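Local coordinates for protein Alpha/beta hydrolase (Pectobacterium atrosepticum SCRI1043, PDB 3BDV) that is an uncharacterised member of the alpha/beta-hydrolase fold, probably a serine hydrolase of the YdeN-like kind, and binds calcium in the crystal, at residues A[21-26]-A[63-68]; A[67-72]-A[76-81]; A[90-93]-A[98-101]. All coordinates share one frame; numbering follows the deposited sequence.

Interaction 1 of 3, residues A[21-26]-A[63-68]. With CA (calcium ion), chain C.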
ATOM      1  N   VAL A  21       1.134   8.007  -1.615  1.00 18.95           N
ATOM      2  CA  VAL A  21      -0.241   8.104  -1.122  1.00 18.69           C
ATOM      3  C   VAL A  21      -0.567   6.911  -0.200  1.00 19.42           C
ATOM      4  O   VAL A  21      -0.630   5.783  -0.666  1.00 19.36           O
ATOM      5  CB  VAL A  21      -1.246   8.228  -2.275  1.00 20.82           C
ATOM      6  CG1 VAL A  21      -2.634   8.376  -1.702  1.00 15.93           C
ATOM      7  CG2 VAL A  21      -0.906   9.441  -3.166  1.00 22.33           C
ATOM      8  N   LEU A  22      -0.793   7.196   1.088  1.00 19.35           N
ATOM      9  CA  LEU A  22      -1.185   6.189   2.061  1.00 19.36           C
ATOM     10  C   LEU A  22      -2.673   5.863   1.974  1.00 21.07           C
ATOM     11  O   LEU A  22      -3.499   6.758   2.055  1.00 19.30           O
ATOM     12  CB  LEU A  22      -0.856   6.637   3.489  1.00 20.80           C
ATOM     13  CG  LEU A  22       0.616   6.908   3.716  1.00 17.58           C
ATOM     14  CD1 LEU A  22       0.742   7.815   4.966  1.00 18.84           C
ATOM     15  CD2 LEU A  22       1.405   5.574   3.869  1.00 23.92           C
ATOM     16  N   VAL A  23      -2.985   4.590   1.733  1.00 17.33           N
ATOM     17  CA  VAL A  23      -4.362   4.073   1.682  1.00 19.01           C
ATOM     18  C   VAL A  23      -4.665   3.078   2.819  1.00 19.57           C
ATOM     19  O   VAL A  23      -4.379   1.900   2.702  1.00 18.95           O
ATOM     20  CB  VAL A  23      -4.673   3.392   0.339  1.00 19.08           C
ATOM     21  CG1 VAL A  23      -6.159   3.110   0.210  1.00 21.55           C
ATOM     22  CG2 VAL A  23      -4.172   4.283  -0.869  1.00 18.86           C
ATOM     23  N   PRO A  24      -5.252   3.555   3.929  1.00 19.63           N
ATOM     24  CA  PRO A  24      -5.651   2.658   5.020  1.00 20.46           C
ATOM     25  C   PRO A  24      -6.809   1.755   4.663  1.00 19.90           C
ATOM     26  O   PRO A  24      -7.548   2.037   3.701  1.00 19.62           O
ATOM     27  CB  PRO A  24      -6.028   3.622   6.163  1.00 19.44           C
ATOM     28  CG  PRO A  24      -5.325   4.914   5.794  1.00 21.16           C
ATOM     29  CD  PRO A  24      -5.456   4.969   4.296  1.00 21.00           C
ATOM     30  N   GLY A  25      -6.960   0.698   5.456  1.00 22.46           N
ATOM     31  CA  GLY A  25      -8.130  -0.151   5.374  1.00 20.55           C
ATOM     32  C   GLY A  25      -9.240   0.226   6.349  1.00 20.57           C
ATOM     33  O   GLY A  25      -9.350   1.358   6.793  1.00 20.28           O
ATOM     34  N   LEU A  26     -10.048  -0.773   6.713  1.00 20.92           N
ATOM     35  CA  LEU A  26     -11.205  -0.561   7.579  0.70 23.51           C
ATOM     36  C   LEU A  26     -10.827   0.104   8.899  1.00 21.25           C
ATOM     37  O   LEU A  26      -9.836  -0.285   9.540  1.00 23.36           O
ATOM     38  CB  LEU A  26     -11.891  -1.908   7.856  0.70 23.47           C
ATOM     39  CG  LEU A  26     -13.379  -1.888   8.229  0.70 28.95           C
ATOM     40  CD1 LEU A  26     -14.265  -1.628   7.025  0.70 32.69           C
ATOM     41  CD2 LEU A  26     -13.757  -3.220   8.883  0.70 25.28           C
ATOM     42  N   LEU A  63     -13.406   6.200  -4.810  1.00 25.49           N
ATOM     43  CA  LEU A  63     -13.709   7.611  -4.911  1.00 25.22           C
ATOM     44  C   LEU A  63     -12.683   8.423  -4.075  1.00 24.66           C
ATOM     45  O   LEU A  63     -12.173   9.442  -4.544  1.00 25.67           O
ATOM     46  CB  LEU A  63     -15.166   7.798  -4.480  1.00 22.61           C
ATOM     47  CG  LEU A  63     -15.927   9.086  -4.719  1.00 32.95           C
ATOM     48  CD1 LEU A  63     -15.521   9.716  -6.025  1.00 36.56           C
ATOM     49  CD2 LEU A  63     -17.382   8.750  -4.697  1.00 32.84           C
ATOM     50  N   ALA A  64     -12.325   7.963  -2.870  1.00 23.87           N
ATOM     51  CA  ALA A  64     -11.320   8.658  -2.064  1.00 23.90           C
ATOM     52  C   ALA A  64      -9.927   8.700  -2.701  1.00 24.57           C
ATOM     53  O   ALA A  64      -9.236   9.720  -2.629  1.00 23.65           O
ATOM     54  CB  ALA A  64     -11.230   8.084  -0.650  1.00 23.79           C
ATOM     55  N   ILE A  65      -9.514   7.587  -3.320  1.00 25.26           N
ATOM     56  CA  ILE A  65      -8.223   7.535  -3.972  1.00 24.63           C
ATOM     57  C   ILE A  65      -8.243   8.466  -5.201  1.00 25.18           C
ATOM     58  O   ILE A  65      -7.311   9.233  -5.416  1.00 30.88           O
ATOM     59  CB  ILE A  65      -7.819   6.080  -4.411  1.00 26.46           C
ATOM     60  CG1 ILE A  65      -7.637   5.158  -3.197  1.00 27.79           C
ATOM     61  CG2 ILE A  65      -6.509   6.140  -5.259  1.00 26.50           C
ATOM     62  CD1 ILE A  65      -7.621   3.632  -3.585  1.00 21.86           C
ATOM     63  N   ARG A  66      -9.276   8.351  -6.020  1.00 26.93           N
ATOM     64  CA  ARG A  66      -9.472   9.251  -7.178  1.00 30.49           C
ATOM     65  C   ARG A  66      -9.376  10.734  -6.745  1.00 31.54           C
ATOM     66  O   ARG A  66      -8.638  11.515  -7.356  1.00 28.54           O
ATOM     67  CB  ARG A  66     -10.825   9.013  -7.860  1.00 29.77           C
ATOM     68  CG  ARG A  66     -10.907   7.833  -8.846  1.00 33.29           C
ATOM     69  CD  ARG A  66     -11.835   8.128 -10.040  1.00 41.59           C
ATOM     70  NE  ARG A  66     -13.106   7.392 -10.032  1.00 48.18           N
ATOM     71  CZ  ARG A  66     -13.249   6.093 -10.334  1.00 52.18           C
ATOM     72  NH1 ARG A  66     -12.200   5.328 -10.637  1.00 55.50           N
ATOM     73  NH2 ARG A  66     -14.457   5.535 -10.313  1.00 52.40           N
ATOM     74  N   ARG A  67     -10.110  11.124  -5.696  1.00 30.38           N
ATOM     75  CA  ARG A  67     -10.038  12.514  -5.195  1.00 33.84           C
ATOM     76  C   ARG A  67      -8.610  12.887  -4.969  1.00 31.28           C
ATOM     77  O   ARG A  67      -8.138  13.926  -5.418  1.00 30.73           O
ATOM     78  CB  ARG A  67     -10.769  12.710  -3.865  1.00 31.78           C
ATOM     79  CG  ARG A  67     -12.268  12.619  -3.969  1.00 41.68           C
ATOM     80  CD  ARG A  67     -12.974  13.174  -2.721  1.00 42.08           C
ATOM     81  NE  ARG A  67     -12.753  12.397  -1.483  1.00 48.57           N
ATOM     82  CZ  ARG A  67     -13.475  11.339  -1.090  1.00 46.71           C
ATOM     83  NH1 ARG A  67     -14.448  10.851  -1.849  1.00 47.45           N
ATOM     84  NH2 ARG A  67     -13.208  10.750   0.068  1.00 44.65           N
ATOM     85  N   GLU A  68      -7.910  12.009  -4.273  1.00 29.41           N
ATOM     86  CA  GLU A  68      -6.546  12.237  -3.903  1.00 28.27           C
ATOM     87  C   GLU A  68      -5.643  12.428  -5.115  1.00 29.49           C
ATOM     88  O   GLU A  68      -4.746  13.282  -5.112  1.00 29.64           O
ATOM     89  CB  GLU A  68      -6.062  11.042  -3.098  1.00 29.71           C
ATOM     90  CG  GLU A  68      -4.819  11.307  -2.318  1.00 26.64           C
ATOM     91  CD  GLU A  68      -5.045  12.141  -1.093  1.00 25.46           C
ATOM     92  OE1 GLU A  68      -6.173  12.239  -0.574  1.00 25.12           O
ATOM     93  OE2 GLU A  68      -4.087  12.767  -0.652  1.00 27.25           O
TER
HETATM   94 CA    CA C 191      -5.384  13.670   1.356  1.00 30.96          CA
HETATM   95  O   HOH W   1      -7.519  14.431   1.373  1.00 46.19           O
HETATM   96  O   HOH W   2      -5.234  15.628  -0.093  1.00 34.53           O
HETATM   97  O   HOH W   3      -3.071  13.970   1.790  1.00 29.73           O
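Helix-on-sheet packing of the alpha/beta-hydrolase fold brings Val21 and Val23, on strand 19-23 of the parallel sheet, against Ile65 and Glu68 of helix 58-70. The two valines stand two positions apart on the strand, so both face the helix, and their compact beta-branched side chains suit a buried strand. Val23 presents CG1, which stands anti to its backbone N (chi1 -169°), to Ile65; the two side chains cross at about a right angle and touch through Val23 CG1 and Ile65 CD1 at 4.1 Å. The CB of Ile65 does not point at the strand, and it is the delta methyl that closes the distance.

One helical turn on, Glu68 combines two roles. Its aliphatic part runs past Val21 in the opposite direction, while the bend at chi2 (75°) carries the carboxylate to the calcium ion. Both carboxylate oxygens bind the metal, Glu68 OE1 at 2.5 Å and Glu68 OE2 at 2.6 Å from the calcium, a bidentate grip that fixes the rotation of the group. Three waters and the backbone oxygen of Arg47 are further ligands. One carbon before the carboxylate, Glu68 CG rests 3.7 Å from Val21 CG1.

Interaction 2 of 3, residues A[67-72]-A[76-81]. With CA (calcium ion), chain C.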
ATOM      1  N   ARG A  67     -10.110  11.124  -5.696  1.00 30.38           N
ATOM      2  CA  ARG A  67     -10.038  12.514  -5.195  1.00 33.84           C
ATOM      3  C   ARG A  67      -8.610  12.887  -4.969  1.00 31.28           C
ATOM      4  O   ARG A  67      -8.138  13.926  -5.418  1.00 30.73           O
ATOM      5  CB  ARG A  67     -10.769  12.710  -3.865  1.00 31.78           C
ATOM      6  CG  ARG A  67     -12.268  12.619  -3.969  1.00 41.68           C
ATOM      7  CD  ARG A  67     -12.974  13.174  -2.721  1.00 42.08           C
ATOM      8  NE  ARG A  67     -12.753  12.397  -1.483  1.00 48.57           N
ATOM      9  CZ  ARG A  67     -13.475  11.339  -1.090  1.00 46.71           C
ATOM     10  NH1 ARG A  67     -14.448  10.851  -1.849  1.00 47.45           N
ATOM     11  NH2 ARG A  67     -13.208  10.750   0.068  1.00 44.65           N
ATOM     12  N   GLU A  68      -7.910  12.009  -4.273  1.00 29.41           N
ATOM     13  CA  GLU A  68      -6.546  12.237  -3.903  1.00 28.27           C
ATOM     14  C   GLU A  68      -5.643  12.428  -5.115  1.00 29.49           C
ATOM     15  O   GLU A  68      -4.746  13.282  -5.112  1.00 29.64           O
ATOM     16  CB  GLU A  68      -6.062  11.042  -3.098  1.00 29.71           C
ATOM     17  CG  GLU A  68      -4.819  11.307  -2.318  1.00 26.64           C
ATOM     18  CD  GLU A  68      -5.045  12.141  -1.093  1.00 25.46           C
ATOM     19  OE1 GLU A  68      -6.173  12.239  -0.574  1.00 25.12           O
ATOM     20  OE2 GLU A  68      -4.087  12.767  -0.652  1.00 27.25           O
ATOM     21  N   LEU A  69      -5.865  11.608  -6.145  1.00 29.98           N
ATOM     22  CA  LEU A  69      -5.003  11.642  -7.347  1.00 29.56           C
ATOM     23  C   LEU A  69      -5.232  12.887  -8.177  1.00 29.78           C
ATOM     24  O   LEU A  69      -4.305  13.393  -8.803  1.00 27.57           O
ATOM     25  CB  LEU A  69      -5.227  10.397  -8.212  1.00 28.60           C
ATOM     26  CG  LEU A  69      -4.748   9.078  -7.571  1.00 30.87           C
ATOM     27  CD1 LEU A  69      -5.017   7.943  -8.528  1.00 34.06           C
ATOM     28  CD2 LEU A  69      -3.296   9.091  -7.168  1.00 31.36           C
ATOM     29  N   SER A  70      -6.469  13.381  -8.160  1.00 29.07           N
ATOM     30  CA  SER A  70      -6.871  14.509  -8.997  1.00 31.08           C
ATOM     31  C   SER A  70      -6.006  15.717  -8.716  1.00 32.18           C
ATOM     32  O   SER A  70      -5.786  16.528  -9.606  1.00 35.55           O
ATOM     33  CB  SER A  70      -8.332  14.891  -8.729  1.00 32.86           C
ATOM     34  OG  SER A  70      -8.501  15.436  -7.413  1.00 30.31           O
ATOM     35  N   VAL A  71      -5.556  15.863  -7.471  1.00 32.39           N
ATOM     36  CA  VAL A  71      -4.723  17.021  -7.079  1.00 33.82           C
ATOM     37  C   VAL A  71      -3.222  16.740  -6.977  1.00 37.48           C
ATOM     38  O   VAL A  71      -2.435  17.642  -6.669  1.00 39.75           O
ATOM     39  CB  VAL A  71      -5.201  17.595  -5.767  1.00 33.56           C
ATOM     40  CG1 VAL A  71      -6.669  17.998  -5.922  1.00 36.83           C
ATOM     41  CG2 VAL A  71      -5.005  16.584  -4.634  1.00 34.48           C
ATOM     42  N   CYS A  72      -2.811  15.512  -7.269  1.00 36.20           N
ATOM     43  CA  CYS A  72      -1.383  15.197  -7.306  1.00 38.49           C
ATOM     44  C   CYS A  72      -0.689  15.769  -8.549  1.00 39.50           C
ATOM     45  O   CYS A  72      -1.199  15.672  -9.666  1.00 41.45           O
ATOM     46  CB  CYS A  72      -1.170  13.699  -7.268  1.00 38.24           C
ATOM     47  SG  CYS A  72      -1.547  13.005  -5.656  1.00 39.50           S
ATOM     48  N   VAL A  76       2.333   8.897  -8.620  1.00 24.24           N
ATOM     49  CA  VAL A  76       2.044   8.475  -7.280  1.00 19.98           C
ATOM     50  C   VAL A  76       2.441   7.014  -7.078  1.00 19.57           C
ATOM     51  O   VAL A  76       2.354   6.205  -7.999  1.00 20.53           O
ATOM     52  CB  VAL A  76       0.555   8.656  -6.964  1.00 23.49           C
ATOM     53  CG1 VAL A  76       0.135   7.822  -5.808  1.00 28.03           C
ATOM     54  CG2 VAL A  76       0.252  10.121  -6.706  1.00 23.01           C
ATOM     55  N   ILE A  77       2.886   6.702  -5.874  1.00 22.72           N
ATOM     56  CA  ILE A  77       2.926   5.308  -5.416  1.00 21.16           C
ATOM     57  C   ILE A  77       1.838   5.121  -4.386  1.00 20.43           C
ATOM     58  O   ILE A  77       1.837   5.815  -3.368  1.00 18.70           O
ATOM     59  CB  ILE A  77       4.296   4.923  -4.809  1.00 23.86           C
ATOM     60  CG1 ILE A  77       5.388   5.020  -5.883  1.00 26.23           C
ATOM     61  CG2 ILE A  77       4.224   3.515  -4.239  1.00 23.02           C
ATOM     62  CD1 ILE A  77       6.822   4.842  -5.402  1.00 22.83           C
ATOM     63  N   LEU A  78       0.880   4.237  -4.672  1.00 20.19           N
ATOM     64  CA  LEU A  78      -0.196   3.933  -3.687  1.00 19.87           C
ATOM     65  C   LEU A  78       0.334   2.942  -2.673  1.00 19.25           C
ATOM     66  O   LEU A  78       0.868   1.916  -3.046  1.00 20.59           O
ATOM     67  CB  LEU A  78      -1.407   3.334  -4.388  1.00 20.29           C
ATOM     68  CG  LEU A  78      -2.154   4.263  -5.361  1.00 18.49           C
ATOM     69  CD1 LEU A  78      -3.316   3.498  -5.975  1.00 23.70           C
ATOM     70  CD2 LEU A  78      -2.595   5.564  -4.676  1.00 20.94           C
ATOM     71  N   ILE A  79       0.213   3.246  -1.392  1.00 16.91           N
ATOM     72  CA  ILE A  79       0.767   2.342  -0.335  1.00 16.83           C
ATOM     73  C   ILE A  79      -0.470   1.926   0.479  1.00 20.50           C
ATOM     74  O   ILE A  79      -1.024   2.686   1.311  1.00 19.63           O
ATOM     75  CB  ILE A  79       1.822   3.025   0.532  1.00 18.08           C
ATOM     76  CG1 ILE A  79       3.021   3.537  -0.272  1.00 18.45           C
ATOM     77  CG2 ILE A  79       2.265   2.087   1.679  1.00 18.69           C
ATOM     78  CD1 ILE A  79       3.997   4.426   0.500  1.00 21.02           C
ATOM     79  N   GLY A  80      -0.948   0.719   0.190  1.00 18.93           N
ATOM     80  CA  GLY A  80      -2.186   0.229   0.753  1.00 17.87           C
ATOM     81  C   GLY A  80      -2.058  -0.806   1.866  1.00 18.97           C
ATOM     82  O   GLY A  80      -1.146  -1.604   1.844  1.00 19.40           O
ATOM     83  N   HIS A  81      -3.026  -0.842   2.773  1.00 20.51           N
ATOM     84  CA  HIS A  81      -3.094  -1.896   3.780  1.00 21.37           C
ATOM     85  C   HIS A  81      -4.441  -2.600   3.702  1.00 19.73           C
ATOM     86  O   HIS A  81      -5.478  -1.943   3.763  1.00 18.70           O
ATOM     87  CB  HIS A  81      -2.904  -1.317   5.203  1.00 19.76           C
ATOM     88  CG  HIS A  81      -2.955  -2.341   6.304  1.00 19.05           C
ATOM     89  ND1 HIS A  81      -3.798  -2.241   7.389  1.00 21.32           N
ATOM     90  CD2 HIS A  81      -2.281  -3.505   6.461  1.00 19.15           C
ATOM     91  CE1 HIS A  81      -3.628  -3.291   8.173  1.00 24.40           C
ATOM     92  NE2 HIS A  81      -2.694  -4.067   7.643  1.00 19.00           N
TER
HETATM   93 CA    CA C 191      -5.384  13.670   1.356  1.00 30.96          CA
HETATM   94  O   HOH W   1      -7.519  14.431   1.373  1.00 46.19           O
HETATM   95  O   HOH W   2      -5.234  15.628  -0.093  1.00 34.53           O
HETATM   96  O   HOH W   3      -3.071  13.970   1.790  1.00 29.73           O
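Leu69 near the end of helix 58-70 reaches across to Val76 at the start of strand 76-81, and its path can be followed atom by atom. Leu69 CB is not aimed at the strand; the end of the side chain comes nearer. CG lies anti to the carbonyl carbon (chi1 -68°), and at CG the chain forks: CD1 extends it, opposite CA (chi2 180°), and CD2, the other branch, does the touching. Leu69 CD2 lies 3.7 Å from Val76 CG2 and 3.9 Å from Val76 CB, with Val76 CG1 also close, so the methyl sits against the whole branched end of the valine. The same methyl grazes Leu78 more loosely, Leu69 CD2 to Leu78 CD2 being 4.4 Å. A leucine suits this place because its fork at CG puts a methyl on the strand although CB is not aimed there.

Val76 is also met by Cys72, whose CB points at the strand. Cys72 SG lies 3.6 Å from Val76 CG2, so that one valine methyl touches both the sulfur and the leucine. Cys72 itself is held in the turn after the helix by a backbone bond from Cys72 N to Leu69 O.

The contact joins a helix to the strand that follows it after a short turn. Strand 76-81 lies between strands 19-23 and 99-105 in the sheet; Val76 and Leu78 also touch Val21 on the first, and Leu69 and Leu78 touch Ile99 on the second.

Interaction 3 of 3, residues A[90-93]-A[98-101]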
ATOM      1  N   HIS A  90      -7.758  -2.317  -7.356  1.00 20.59           N
ATOM      2  CA  HIS A  90      -8.898  -2.144  -8.198  1.00 20.33           C
ATOM      3  C   HIS A  90      -8.746  -0.863  -9.041  1.00 19.02           C
ATOM      4  O   HIS A  90      -9.020  -0.836 -10.233  1.00 22.80           O
ATOM      5  CB  HIS A  90     -10.159  -2.109  -7.334  1.00 22.18           C
ATOM      6  CG  HIS A  90     -11.420  -1.855  -8.102  1.00 20.76           C
ATOM      7  ND1 HIS A  90     -12.172  -2.866  -8.673  1.00 24.61           N
ATOM      8  CD2 HIS A  90     -12.085  -0.702  -8.369  1.00 21.79           C
ATOM      9  CE1 HIS A  90     -13.236  -2.346  -9.242  1.00 22.91           C
ATOM     10  NE2 HIS A  90     -13.205  -1.038  -9.081  1.00 22.51           N
ATOM     11  N   VAL A  91      -8.269   0.203  -8.428  1.00 20.30           N
ATOM     12  CA  VAL A  91      -8.122   1.470  -9.163  1.00 23.56           C
ATOM     13  C   VAL A  91      -7.144   1.330 -10.327  1.00 22.87           C
ATOM     14  O   VAL A  91      -7.428   1.789 -11.418  1.00 21.20           O
ATOM     15  CB  VAL A  91      -7.693   2.610  -8.238  1.00 24.91           C
ATOM     16  CG1 VAL A  91      -7.110   3.774  -9.024  1.00 34.12           C
ATOM     17  CG2 VAL A  91      -8.872   3.039  -7.422  1.00 30.46           C
ATOM     18  N   VAL A  92      -6.029   0.661 -10.109  1.00 21.02           N
ATOM     19  CA  VAL A  92      -5.054   0.382 -11.178  1.00 21.67           C
ATOM     20  C   VAL A  92      -5.690  -0.493 -12.266  1.00 21.14           C
ATOM     21  O   VAL A  92      -5.582  -0.187 -13.476  1.00 20.14           O
ATOM     22  CB  VAL A  92      -3.770  -0.290 -10.614  1.00 24.29           C
ATOM     23  CG1 VAL A  92      -2.876  -0.760 -11.778  1.00 23.24           C
ATOM     24  CG2 VAL A  92      -3.010   0.694  -9.723  1.00 28.12           C
ATOM     25  N   GLN A  93      -6.428  -1.512 -11.845  1.00 21.84           N
ATOM     26  CA  GLN A  93      -7.080  -2.429 -12.781  1.00 22.53           C
ATOM     27  C   GLN A  93      -8.158  -1.766 -13.632  1.00 22.38           C
ATOM     28  O   GLN A  93      -8.412  -2.188 -14.754  1.00 22.38           O
ATOM     29  CB  GLN A  93      -7.646  -3.665 -12.061  1.00 21.05           C
ATOM     30  CG  GLN A  93      -6.542  -4.621 -11.556  1.00 26.85           C
ATOM     31  CD  GLN A  93      -7.069  -5.889 -10.938  1.00 27.91           C
ATOM     32  OE1 GLN A  93      -8.174  -5.905 -10.359  1.00 26.43           O
ATOM     33  NE2 GLN A  93      -6.254  -6.971 -11.013  1.00 26.15           N
ATOM     34  N   GLY A  98      -1.575   8.063 -13.838  1.00 26.11           N
ATOM     35  CA  GLY A  98      -0.747   8.833 -12.929  1.00 27.00           C
ATOM     36  C   GLY A  98      -0.213   8.031 -11.767  1.00 24.76           C
ATOM     37  O   GLY A  98       0.153   8.606 -10.738  1.00 24.71           O
ATOM     38  N   ILE A  99      -0.224   6.707 -11.908  1.00 23.85           N
ATOM     39  CA  ILE A  99       0.355   5.798 -10.920  1.00 21.91           C
ATOM     40  C   ILE A  99       1.664   5.099 -11.360  1.00 24.22           C
ATOM     41  O   ILE A  99       1.669   4.287 -12.267  1.00 27.01           O
ATOM     42  CB  ILE A  99      -0.723   4.753 -10.427  1.00 22.28           C
ATOM     43  CG1 ILE A  99      -1.958   5.506  -9.880  1.00 20.87           C
ATOM     44  CG2 ILE A  99      -0.115   3.777  -9.411  1.00 21.42           C
ATOM     45  CD1 ILE A  99      -3.301   4.669  -9.742  1.00 24.63           C
ATOM     46  N   ALA A 100       2.739   5.355 -10.614  1.00 20.17           N
ATOM     47  CA  ALA A 100       4.091   4.830 -10.915  1.00 19.53           C
ATOM     48  C   ALA A 100       4.219   3.399 -10.425  1.00 20.24           C
ATOM     49  O   ALA A 100       4.901   2.585 -11.066  1.00 21.94           O
ATOM     50  CB  ALA A 100       5.169   5.696 -10.245  1.00 18.61           C
ATOM     51  N   GLY A 101       3.575   3.099  -9.293  1.00 19.54           N
ATOM     52  CA  GLY A 101       3.715   1.785  -8.643  1.00 20.68           C
ATOM     53  C   GLY A 101       2.743   1.647  -7.499  1.00 21.83           C
ATOM     54  O   GLY A 101       2.118   2.638  -7.072  1.00 18.99           O
TER
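Ile99, whose CB is directed at helix 83-93, meets two consecutive valines with a single methyl. Against Val91 it crosses at about a right angle; against Val92 the crossing is slanted. Ile99 CD1 is the common point, 4.0 Å from Val91 CG1 and equally 4.0 Å from Val92 CG2, so that it faces the notch between two methyls of adjoining residues of the helix. Different branches are used on the two valines. In Val91 the touching methyl stands anti to the backbone N (chi1 161°), whereas in Val92 it is the methyl anti to the carbonyl carbon.

These residues belong to the beta-alpha-beta unit made by strand 76-81, helix 83-93 and strand 99-105, and they close it where the end of the helix lies over the beginning of the second strand. The first strand leads into a sequence that fits the nucleophile elbow of serine hydrolases, probably its counterpart here. Valine suits the helix face because its short, branched side chain lets the helix lie close to the sheet, and isoleucine suits the strand because its extra carbon spans the remaining distance. Val91 also touches Val62 of helix 58-70, and Ile99 touches Leu69 of that same helix.

How the interactions relate
Interactions 1 and 2 share helix 58-70, which packs on neighbouring strands 19-23 and 76-81, while interaction 3 sets helix 83-93 on the next strand, 99-105. The sheet unites them: Val23 N and Val21 O probably bond to Ile79 between interactions 1 and 2, and Val76 to Gly98 and Ala100 between 2 and 3. Between the two helices, Ile65 CD1 meets Val91 CG2 at 4.1 Å. The touching residues are all buried in interaction 1 and mostly so in interaction 3; interaction 2, at the helix end, is only partly buried and adds a sulfur. Interaction 1 alone combines apolar packing with a metal-bound carboxylate among its touching residues; interaction 3 is purely aliphatic.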